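Local coordinates for protein adenine phosphoribosyltransferase, putative (Trypanosoma brucei brucei, PDB 5VN4) that probably converts adenine and 5-phospho-alpha-D-ribose 1-diphosphate into AMP and diphosphate in purine salvage, working as a homodimer, at residues L27-K30 with F31-V34; V53-I56 with T57-P60. All blocks are in the same frame, centred on the assembly; numbering follows the deposited sequence. Where two conformers were deposited one is given.

Contact 1. Residues L27-K30 with F31-V34; sequences LRKK and FEKV
Leu27 overlaps the CD2-CE2 edge of the Phe31 ring one helical turn on, the two side chains running alongside each other and pointing the same way. Leu27 CG lies near the ring plane, 4.0 Å from Phe31 CE2, with CD1 of the leucine standing somewhat above it. The ring also meets backbone: Leu27 O lies at its edge, near its plane, 3.3 Å from Phe31 CD2, while the same oxygen takes the hydrogen bond from Phe31 N. Leu211 of strand 208-213 touches both apolar side chains, and Ile66 of helix 60-75 packs on Phe31.

Next along the helix, Arg28 crosses over Glu32, with the guanidinium and carboxylate planes 55° apart. The arginine turns at chi3 (-70°), and its charged end stays 4.9 Å from the acid, measured from Arg28 NH1 to Glu32 OE2. A water closes that gap in the plane of the guanidinium, accepting from Arg28 NH1 at 2.8 Å and donating to Glu32 OE2. The arginine is also held by a salt bridge to Asp213 and by hydrogen bonds to the carbonyls of Leu21 and Ser22.

Lys29 runs beside Glu32, pointing the same way and meeting its other oxygen. Its methylene CD sits 3.5 Å from Glu32 OE1, but Lys29 NZ is 4.2 Å from that oxygen, beyond a salt bridge. Lys33 bends at its last torsion and returns its ammonium to the helix, where Lys33 NZ gives a hydrogen bond to Lys29 O at 3.2 Å, from 57° above the carbonyl plane.

The Glu32 carboxylate has two cationic side chains nearby, one toward each oxygen, which would be expected to favour its ionised form, although its tie to Arg28 runs through water and its attraction to Lys29 acts at longer range.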
ATOM      1  N   LEU A  27      -2.896  23.434  -2.230  1.00 13.75           N
ATOM      2  CA  LEU A  27      -2.865  21.980  -2.344  1.00 13.99           C
ATOM      3  C   LEU A  27      -4.202  21.445  -2.841  1.00 12.57           C
ATOM      4  O   LEU A  27      -4.237  20.498  -3.638  1.00 12.86           O
ATOM      5  CB  LEU A  27      -2.460  21.347  -1.011  1.00 14.02           C
ATOM      6  CG  LEU A  27      -2.389  19.817  -0.986  1.00 14.25           C
ATOM      7  CD1 LEU A  27      -1.485  19.281  -2.091  1.00 14.53           C
ATOM      8  CD2 LEU A  27      -1.930  19.309   0.381  1.00 15.62           C
ATOM      9  N   ARG A  28      -5.312  22.047  -2.399  1.00 12.62           N
ATOM     10  CA  ARG A  28      -6.609  21.673  -2.958  1.00 11.66           C
ATOM     11  C   ARG A  28      -6.654  21.919  -4.465  1.00 11.80           C
ATOM     12  O   ARG A  28      -7.156  21.082  -5.221  1.00 12.26           O
ATOM     13  CB  ARG A  28      -7.745  22.421  -2.265  1.00 12.32           C
ATOM     14  CG  ARG A  28      -9.107  22.116  -2.886  1.00 12.24           C
ATOM     15  CD  ARG A  28     -10.243  22.827  -2.181  1.00 13.91           C
ATOM     16  NE  ARG A  28     -10.514  22.310  -0.839  1.00 13.48           N
ATOM     17  CZ  ARG A  28     -11.285  21.254  -0.572  1.00 12.80           C
ATOM     18  NH1 ARG A  28     -11.830  20.538  -1.556  1.00 13.84           N
ATOM     19  NH2 ARG A  28     -11.493  20.892   0.687  1.00 12.15           N
ATOM     20  N   LYS A  29      -6.139  23.064  -4.919  1.00 12.32           N
ATOM     21  CA  LYS A  29      -6.150  23.355  -6.349  1.00 13.23           C
ATOM     22  C   LYS A  29      -5.361  22.313  -7.135  1.00 12.86           C
ATOM     23  O   LYS A  29      -5.746  21.948  -8.252  1.00 14.44           O
ATOM     24  CB  LYS A  29      -5.611  24.763  -6.599  1.00 15.99           C
ATOM     25  CG  LYS A  29      -6.399  25.865  -5.904  1.00 20.67           C
ATOM     26  CD  LYS A  29      -7.792  26.062  -6.491  1.00 24.69           C
ATOM     27  CE  LYS A  29      -8.490  27.260  -5.831  1.00 28.97           C
ATOM     28  NZ  LYS A  29      -9.849  27.544  -6.370  1.00 32.35           N
ATOM     29  N   LYS A  30      -4.249  21.823  -6.575  1.00 13.32           N
ATOM     30  CA  LYS A  30      -3.505  20.754  -7.241  1.00 13.16           C
ATOM     31  C   LYS A  30      -4.328  19.471  -7.335  1.00 12.14           C
ATOM     32  O   LYS A  30      -4.344  18.814  -8.381  1.00 12.89           O
ATOM     33  CB  LYS A  30      -2.180  20.495  -6.519  1.00 14.55           C
ATOM     34  CG  LYS A  30      -1.177  21.632  -6.654  1.00 17.19           C
ATOM     35  CD  LYS A  30       0.135  21.319  -5.960  1.00 20.30           C
ATOM     36  CE  LYS A  30       1.154  22.407  -6.217  1.00 22.76           C
ATOM     37  NZ  LYS A  30       0.679  23.718  -5.710  1.00 23.55           N
ATOM     38  N   PHE A  31      -5.007  19.089  -6.245  1.00 11.54           N
ATOM     39  CA  PHE A  31      -5.899  17.931  -6.285  1.00 11.30           C
ATOM     40  C   PHE A  31      -6.980  18.107  -7.346  1.00 11.62           C
ATOM     41  O   PHE A  31      -7.349  17.146  -8.032  1.00 12.85           O
ATOM     42  CB  PHE A  31      -6.587  17.738  -4.932  1.00 11.75           C
ATOM     43  CG  PHE A  31      -5.844  16.856  -3.960  1.00 10.90           C
ATOM     44  CD1 PHE A  31      -5.916  15.470  -4.054  1.00 11.67           C
ATOM     45  CD2 PHE A  31      -5.124  17.409  -2.911  1.00 11.88           C
ATOM     46  CE1 PHE A  31      -5.254  14.651  -3.126  1.00 11.54           C
ATOM     47  CE2 PHE A  31      -4.471  16.594  -1.989  1.00 11.46           C
ATOM     48  CZ  PHE A  31      -4.545  15.214  -2.100  1.00 11.42           C
ATOM     49  N   GLU A  32      -7.513  19.327  -7.484  1.00 11.09           N
ATOM     50  CA  GLU A  32      -8.612  19.547  -8.421  1.00 12.24           C
ATOM     51  C   GLU A  32      -8.199  19.271  -9.858  1.00 12.63           C
ATOM     52  O   GLU A  32      -9.047  18.939 -10.690  1.00 14.10           O
ATOM     53  CB  GLU A  32      -9.139  20.975  -8.291  1.00 13.26           C
ATOM     54  CG  GLU A  32      -9.979  21.181  -7.040  1.00 14.74           C
ATOM     55  CD  GLU A  32     -10.353  22.631  -6.791  1.00 16.66           C
ATOM     56  OE1 GLU A  32      -9.927  23.503  -7.579  1.00 18.71           O
ATOM     57  OE2 GLU A  32     -11.074  22.898  -5.799  1.00 17.56           O
ATOM     58  N   LYS A  33      -6.910  19.389 -10.171  1.00 12.35           N
ATOM     59  CA  LYS A  33      -6.450  19.141 -11.530  1.00 13.29           C
ATOM     60  C   LYS A  33      -6.106  17.682 -11.797  1.00 14.02           C
ATOM     61  O   LYS A  33      -5.936  17.311 -12.963  1.00 18.38           O
ATOM     62  CB  LYS A  33      -5.259  20.049 -11.851  1.00 15.57           C
ATOM     63  CG  LYS A  33      -5.643  21.517 -11.798  1.00 19.89           C
ATOM     64  CD  LYS A  33      -4.491  22.456 -12.081  1.00 24.30           C
ATOM     65  CE  LYS A  33      -4.959  23.903 -11.944  1.00 26.84           C
ATOM     66  NZ  LYS A  33      -5.560  24.159 -10.600  1.00 28.60           N
ATOM     67  N   VAL A  34      -6.024  16.841 -10.765  1.00 12.28           N
ATOM     68  CA  VAL A  34      -5.572  15.471 -10.962  0.59 13.14           C
ATOM     69  C   VAL A  34      -6.590  14.432 -10.522  1.00 11.22           C
ATOM     70  O   VAL A  34      -6.659  13.358 -11.130  1.00 11.59           O
ATOM     71  CB  VAL A  34      -4.187  15.199 -10.346  0.59 16.71           C
ATOM     72  CG1 VAL A  34      -3.125  16.029 -11.048  0.59 19.15           C
ATOM     73  CG2 VAL A  34      -4.206  15.478  -8.870  0.59 16.56           C
TER
HETATM   74  O   HOH W   1     -12.048  20.683  -4.374  1.00 16.19           O

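Contact 2. Residues V53-I56 with T57-P60; sequences VGNI and TENP
The carboxylate of Glu58 has Gly54 O standing above its plane, offset toward Glu58 CG and 3.5 Å from Glu58 CD, and one water joins the acid to the amide of Asn55. That water donates to both groups, to Asn55 OD1 at 2.8 Å and to Glu58 OE1 at 2.7 Å, so two acceptors are bridged that could not bond to each other. The amide is held from its other end by Tyr38, whose hydroxyl is bonded to Asn55 ND2, and the acid by a salt bridge to Arg140 of the second subunit.

Thr57 puts its hydroxyl between its own backbone N and carbonyl carbon (chi1 64°), which brings Thr57 OG1 to 3.3 Å from Gly54 O; its hydrogen bond, however, goes to Phe106 O of the second subunit. Two overlapping i to i+4 bonds, Thr57 N to Val53 O and Glu58 N to Gly54 O, give way to an i to i+3 bond, Asn59 N reaching Ile56 O at 2.9 Å from 58° above the carbonyl plane.

Asn59 then turns to the next element: it is the N-cap of helix 60-75, its OD1 accepting from Val62 N. Helix 54-57 is thus joined to helix 60-75 by a short turn through Glu58 and Asn59, with Ile56 packed on both that helix and helix 26-34, and Thr57 and Glu58 facing the dimer partner.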
ATOM      1  N   VAL A  53      -7.598   6.143  -6.788  1.00  8.58           N
ATOM      2  CA  VAL A  53      -6.399   6.632  -6.108  1.00  8.42           C
ATOM      3  C   VAL A  53      -5.169   6.632  -7.018  1.00  8.27           C
ATOM      4  O   VAL A  53      -4.211   7.378  -6.759  1.00  9.11           O
ATOM      5  CB  VAL A  53      -6.148   5.812  -4.826  1.00  8.88           C
ATOM      6  CG1 VAL A  53      -5.528   4.464  -5.177  1.00 10.75           C
ATOM      7  CG2 VAL A  53      -5.285   6.584  -3.843  1.00 10.07           C
ATOM      8  N   GLY A  54      -5.169   5.828  -8.086  1.00  8.67           N
ATOM      9  CA  GLY A  54      -3.995   5.768  -8.943  1.00  9.72           C
ATOM     10  C   GLY A  54      -3.664   7.081  -9.626  1.00 10.25           C
ATOM     11  O   GLY A  54      -2.496   7.358  -9.902  1.00 10.65           O
ATOM     12  N   ASN A  55      -4.668   7.922  -9.895  1.00  9.38           N
ATOM     13  CA  ASN A  55      -4.351   9.227 -10.471  1.00  9.85           C
ATOM     14  C   ASN A  55      -3.653  10.137  -9.470  1.00  9.65           C
ATOM     15  O   ASN A  55      -2.955  11.072  -9.875  1.00 12.29           O
ATOM     16  CB  ASN A  55      -5.602   9.880 -11.053  1.00 11.19           C
ATOM     17  CG  ASN A  55      -6.109   9.148 -12.284  1.00 11.05           C
ATOM     18  OD1 ASN A  55      -5.340   8.860 -13.206  1.00 12.01           O
ATOM     19  ND2 ASN A  55      -7.400   8.818 -12.295  1.00 11.41           N
ATOM     20  N   ILE A  56      -3.802   9.863  -8.176  1.00  9.23           N
ATOM     21  CA  ILE A  56      -3.054  10.591  -7.156  1.00  9.15           C
ATOM     22  C   ILE A  56      -1.625  10.068  -7.066  1.00  8.91           C
ATOM     23  O   ILE A  56      -0.664  10.847  -7.073  1.00 10.08           O
ATOM     24  CB  ILE A  56      -3.769  10.499  -5.793  1.00 10.22           C
ATOM     25  CG1 ILE A  56      -5.199  11.051  -5.893  1.00 10.54           C
ATOM     26  CG2 ILE A  56      -2.937  11.200  -4.702  1.00 11.38           C
ATOM     27  CD1 ILE A  56      -5.268  12.480  -6.400  1.00 12.29           C
ATOM     28  N   THR A  57      -1.463   8.742  -6.957  1.00  8.84           N
ATOM     29  CA  THR A  57      -0.114   8.200  -6.806  1.00  9.12           C
ATOM     30  C   THR A  57       0.733   8.455  -8.046  1.00  8.92           C
ATOM     31  O   THR A  57       1.964   8.520  -7.949  1.00  9.93           O
ATOM     32  CB  THR A  57      -0.134   6.709  -6.452  1.00  9.39           C
ATOM     33  OG1 THR A  57      -0.713   5.943  -7.514  1.00  9.88           O
ATOM     34  CG2 THR A  57      -0.921   6.486  -5.182  1.00 10.18           C
ATOM     35  N   GLU A  58       0.101   8.612  -9.210  1.00  9.43           N
ATOM     36  CA  GLU A  58       0.818   8.929 -10.433  1.00  9.15           C
ATOM     37  C   GLU A  58       1.261  10.381 -10.517  1.00 10.30           C
ATOM     38  O   GLU A  58       1.973  10.730 -11.470  1.00 11.43           O
ATOM     39  CB  GLU A  58      -0.022   8.560 -11.652  1.00 10.35           C
ATOM     40  CG  GLU A  58      -0.091   7.075 -11.861  1.00 10.39           C
ATOM     41  CD  GLU A  58      -1.026   6.674 -12.974  1.00 11.97           C
ATOM     42  OE1 GLU A  58      -1.224   7.468 -13.922  1.00 11.84           O
ATOM     43  OE2 GLU A  58      -1.550   5.544 -12.900  1.00 15.63           O
ATOM     44  N   ASN A  59       0.890  11.224  -9.549  1.00 10.34           N
ATOM     45  CA  ASN A  59       1.308  12.621  -9.556  1.00 11.03           C
ATOM     46  C   ASN A  59       2.256  12.866  -8.393  1.00 10.13           C
ATOM     47  O   ASN A  59       1.802  13.085  -7.258  1.00 11.19           O
ATOM     48  CB  ASN A  59       0.095  13.551  -9.470  1.00 10.69           C
ATOM     49  CG  ASN A  59       0.462  14.989  -9.737  1.00 11.77           C
ATOM     50  OD1 ASN A  59       0.847  15.723  -8.825  1.00 13.36           O
ATOM     51  ND2 ASN A  59       0.378  15.396 -11.002  1.00 12.70           N
ATOM     52  N   PRO A  60       3.577  12.837  -8.608  1.00 10.78           N
ATOM     53  CA  PRO A  60       4.491  12.979  -7.465  1.00 11.50           C
ATOM     54  C   PRO A  60       4.367  14.310  -6.745  1.00 11.71           C
ATOM     55  O   PRO A  60       4.615  14.362  -5.535  1.00 12.18           O
ATOM     56  CB  PRO A  60       5.886  12.744  -8.078  1.00 12.44           C
ATOM     57  CG  PRO A  60       5.706  12.986  -9.548  1.00 12.72           C
ATOM     58  CD  PRO A  60       4.303  12.507  -9.848  1.00 12.20           C
TER
HETATM   59  O   HOH W   2      -2.784   9.710 -13.920  1.00 15.03           O

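Overall arrangement
Contact 1, within helix 26-34, comes first along the chain; after strands 37-38 and 50-51, contact 2 covers helix 54-57 and the turn into helix 60-75. Their centres are 12 Å apart, and they touch directly: Phe31 CD1 lies 3.9 Å from Ile56 CD1. Helix 60-75 packs against both. Contact 1 also rests on strand 208-213 of the mixed sheet, whereas contact 2 touches the second subunit and lies near the ligands, the side chain of Val53 being about 6 Å from a bound pyrophosphate. Together they form a continuous packed path from the outer helix to the dimer interface beside the active site.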